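Local coordinates for protein KP700603 (Klebsiella pneumoniae 700603, PDB 5KVK), which is of unknown function but belongs to the CinA (competence-damaged protein) superfamily, whose relatives include nicotinamide-nucleotide amidohydrolases, at residues 33-38 and 60-65. Sequence-based numbering, arbitrary orientation.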
loop_
_atom_site.group_PDB
_atom_site.type_symbol
_atom_site.label_atom_id
_atom_site.label_comp_id
_atom_site.label_asym_id
_atom_site.label_seq_id
_atom_site.Cartn_x
_atom_site.Cartn_y
_atom_site.Cartn_z
ATOM N N ALA A 33 -2.082 6.409 4.566
ATOM C CA ALA A 33 -0.605 6.356 4.727
ATOM C C ALA A 33 -0.335 5.392 5.871
ATOM O O ALA A 33 -0.829 5.580 6.999
ATOM C CB ALA A 33 -0.001 7.737 5.057
ATOM N N GLU A 34 0.363 4.298 5.564
ATOM C CA GLU A 34 0.587 3.209 6.490
ATOM C C GLU A 34 2.066 2.931 6.717
ATOM O O GLU A 34 2.872 3.091 5.825
ATOM C CB GLU A 34 -0.008 1.898 5.964
ATOM C CG GLU A 34 -1.536 1.956 5.920
ATOM C CD GLU A 34 -2.065 0.689 5.251
ATOM O OE1 GLU A 34 -2.016 -0.377 5.891
ATOM O OE2 GLU A 34 -2.494 0.720 4.061
ATOM N N SER A 35 2.366 2.461 7.926
ATOM C CA SER A 35 3.708 1.984 8.157
ATOM C C SER A 35 3.549 0.519 8.583
ATOM O O SER A 35 3.559 -0.370 7.718
ATOM C CB SER A 35 4.401 2.918 9.154
ATOM O OG SER A 35 5.767 2.592 9.210
ATOM N N CYS A 36 3.304 0.278 9.887
ATOM C CA CYS A 36 3.325 -1.086 10.413
ATOM C C CYS A 36 2.193 -1.945 9.865
ATOM O O CYS A 36 2.353 -3.192 9.811
ATOM C CB CYS A 36 3.301 -1.103 11.953
ATOM S SG CYS A 36 1.793 -0.400 12.684
ATOM N N THR A 37 1.067 -1.325 9.445
ATOM C CA THR A 37 -0.018 -2.154 8.894
ATOM C C THR A 37 0.253 -2.533 7.427
ATOM O O THR A 37 -0.505 -3.331 6.857
ATOM C CB THR A 37 -1.383 -1.461 9.017
ATOM O OG1 THR A 37 -1.309 -0.171 8.385
ATOM C CG2 THR A 37 -1.761 -1.345 10.511
ATOM N N GLY A 38 1.328 -2.002 6.823
ATOM C CA GLY A 38 1.947 -2.645 5.689
ATOM C C GLY A 38 1.216 -2.561 4.362
ATOM O O GLY A 38 1.685 -3.192 3.411
ATOM N N VAL A 60 2.590 3.183 1.556
ATOM C CA VAL A 60 3.232 2.438 2.640
ATOM C C VAL A 60 4.645 3.040 2.771
ATOM O O VAL A 60 5.446 2.984 1.834
ATOM C CB VAL A 60 3.292 0.939 2.317
ATOM C CG1 VAL A 60 3.971 0.167 3.477
ATOM C CG2 VAL A 60 1.892 0.409 2.069
ATOM N N THR A 61 4.951 3.595 3.953
ATOM C CA THR A 61 6.224 4.297 4.199
ATOM C C THR A 61 6.767 3.675 5.478
ATOM O O THR A 61 6.417 4.133 6.585
ATOM C CB THR A 61 6.023 5.809 4.354
ATOM O OG1 THR A 61 4.955 6.026 5.312
ATOM C CG2 THR A 61 5.634 6.439 3.005
ATOM N N PHE A 62 7.580 2.625 5.335
ATOM C CA PHE A 62 7.840 1.744 6.477
ATOM C C PHE A 62 8.973 2.252 7.356
ATOM O O PHE A 62 9.089 1.828 8.511
ATOM C CB PHE A 62 8.195 0.358 5.953
ATOM C CG PHE A 62 8.026 -0.729 6.944
ATOM C CD1 PHE A 62 6.780 -1.203 7.263
ATOM C CD2 PHE A 62 9.148 -1.347 7.454
ATOM C CE1 PHE A 62 6.640 -2.226 8.147
ATOM C CE2 PHE A 62 9.010 -2.369 8.365
ATOM C CZ PHE A 62 7.735 -2.817 8.687
ATOM N N SER A 63 9.774 3.191 6.858
ATOM C CA SER A 63 10.964 3.677 7.540
ATOM C C SER A 63 10.846 5.175 7.752
ATOM O O SER A 63 9.930 5.825 7.206
ATOM C CB SER A 63 12.207 3.424 6.687
ATOM O OG SER A 63 12.085 4.216 5.511
ATOM N N ASP A 64 11.819 5.716 8.508
ATOM C CA ASP A 64 11.859 7.168 8.716
ATOM C C ASP A 64 12.084 7.884 7.386
ATOM O O ASP A 64 11.432 8.901 7.088
ATOM C CB ASP A 64 12.964 7.555 9.701
ATOM C CG ASP A 64 12.613 7.300 11.155
ATOM O OD1 ASP A 64 13.463 7.689 11.976
ATOM O OD2 ASP A 64 11.550 6.717 11.501
ATOM N N GLU A 65 13.022 7.390 6.576
ATOM C CA GLU A 65 13.347 8.122 5.358
ATOM C C GLU A 65 12.167 8.114 4.406
ATOM O O GLU A 65 11.916 9.103 3.713
ATOM C CB GLU A 65 14.599 7.529 4.734
ATOM C CG GLU A 65 15.032 8.216 3.439
ATOM C CD GLU A 65 15.330 9.728 3.568
ATOM O OE1 GLU A 65 15.111 10.380 2.537
ATOM O OE2 GLU A 65 15.748 10.237 4.633
HETATM O O HOH W 1 7.001 0.307 10.372
#
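The V60 side chain packs against G38, the last residue of the turn after strand 30-34, its CG2 methyl 3.8 Å from G38 C and its CG1 methyl close to the same glycine. CG1 stands anti to the backbone N (chi1 -180°), which also brings it alongside E34 O. That oxygen is held by the main chain of the neighbouring strand: T61 N donates to E34 O at 2.8 Å, almost straight, and V60 CA adds a CA-H...O contact to it. This is the parallel pairing of E34, which closes strand 30-34, with V60, one residue short of the end of strand 55-61. Just past T61, the F62 ring comes alongside the start of the turn and sets its edge, not its face, against S35 O, with CD1 3.4 Å from that oxygen. S35 O also accepts G38 N, closing the type I turn from S35 to G38. Above the ring centre sits a water that bonds S35 OG at 2.8 Å and donates to F62 O, bridging the two loops. S35 OG is turned toward the second loop, anti to its own N (chi1 -170°), and K67 NZ of helix 64-71 reaches both it and T61 O. On the far side of the turn, T37 OG1 donates to E34 OE1 at 2.6 Å, while the E34 carboxylate also accepts backbone N-H groups of L41 and A42 at the start of helix 40-46. Beyond V60 the sheet continues into the second subunit, whose A42 and C46 pack on V60 and F62. The contact forms the C-terminal end of the two parallel strands in the beta-alpha-beta unit 30-34, 40-46, 55-61, at the dimer interface of this CinA-type alpha/beta fold.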